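Local coordinates for ornithine carbamoyltransferase (Campylobacter jejuni subsp. jejuni, PDB 3TPF), which catalyses the transfer of the carbamoyl group from carbamoyl phosphate to L-ornithine, giving L-citrulline and phosphate in the first of the three steps from ornithine to arginine, at the interface of chains A and B. Residues are numbered along the deposited sequence; one frame, centred on the assembly and turned at random. Chains: chain A/B, Ornithine carbamoyltransferase.

The interface of chains A and B. Residues chain A 79, 87; chain B 49, 263.
A:Glu79 meets B:Arg49 and B:Pro263 at a subunit interface within the catalytic trimer, two of which make up the hexamer; here a loop of one subunit reaches into the active site of its neighbour, so that assembly and active-site construction go together. The centre of the patch is a salt bridge, with NH1 of B:Arg49 lying 2.6 Å from the carboxylate oxygen OE1 of A:Glu79. The second oxygen, OE2, is 3.1 Å from the same nitrogen, so one terminal nitrogen faces both carboxylate oxygens, unlike the paired, side-by-side fit in which two nitrogens meet two oxygens. The two side chains come from opposite directions, and the carboxyl carbon CD sits at the edge of the guanidinium, in its plane. The carboxylate itself is turned 72° out of that plane. With the N-H directed elsewhere than OE1, the approach to that oxygen reads as a charge contact and not as a hydrogen bond.

Beyond CG the chain of A:Glu79 runs extended (chi2 175°), carrying the carboxylate across to B:Arg49. That of B:Arg49 bends at chi3 (-57°), which swings the guanidinium away from the line of its own aliphatic stem and toward chain A. B:Pro263 crosses A:Glu79 at about a right angle, its ring carbon CB 3.8 Å from CB of the glutamate and 3.5 Å from OE1. A:Val87 lies to one side as a looser apolar border, its CG2 4.3 Å from NE of B:Arg49.

B:Arg49 belongs to the Ser-Thr-Arg-Thr motif that binds carbamoyl phosphate in this family, and the neighbouring carboxylate may help hold its side chain in place for the substrate. It lies near the start of helix 48-60, while B:Pro263, which follows a cis peptide bond, is in the loop after strand 257-260. From chain A come the loop just ahead of helix 81-91, with A:Glu79, and that helix itself, with A:Val87.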
# COMPACT_ATOMS: atom_id res chain seq x y z
N GLU A 79 7.82 -19.53 1.47
CA GLU A 79 8.94 -19.86 0.57
C GLU A 79 10.33 -19.42 1.12
O GLU A 79 10.42 -18.44 1.83
CB GLU A 79 8.69 -19.28 -0.85
CG GLU A 79 9.02 -17.81 -1.09
CD GLU A 79 8.85 -17.37 -2.56
OE1 GLU A 79 8.53 -18.22 -3.43
OE2 GLU A 79 9.02 -16.16 -2.84
N VAL A 87 13.29 -13.77 -7.52
CA VAL A 87 12.17 -13.06 -8.23
C VAL A 87 12.20 -11.55 -8.05
O VAL A 87 12.44 -10.82 -9.00
CB VAL A 87 10.78 -13.49 -7.82
CG1 VAL A 87 9.78 -12.62 -8.52
CG2 VAL A 87 10.59 -14.98 -8.16
N ARG B 49 4.09 -12.10 -5.44
CA ARG B 49 4.55 -12.33 -6.83
C ARG B 49 3.62 -11.66 -7.89
O ARG B 49 4.08 -11.12 -8.90
CB ARG B 49 4.64 -13.84 -7.10
CG ARG B 49 5.62 -14.26 -8.22
CD ARG B 49 6.02 -15.75 -8.17
NE ARG B 49 6.63 -16.13 -6.88
CZ ARG B 49 5.97 -16.57 -5.81
NH1 ARG B 49 6.65 -16.89 -4.72
NH2 ARG B 49 4.65 -16.68 -5.80
N PRO B 263 5.04 -20.55 -5.29
CA PRO B 263 6.24 -21.07 -4.74
C PRO B 263 6.31 -22.60 -4.82
O PRO B 263 5.29 -23.27 -4.95
CB PRO B 263 6.10 -20.73 -3.26
CG PRO B 263 4.62 -20.75 -3.03
CD PRO B 263 4.13 -20.05 -4.27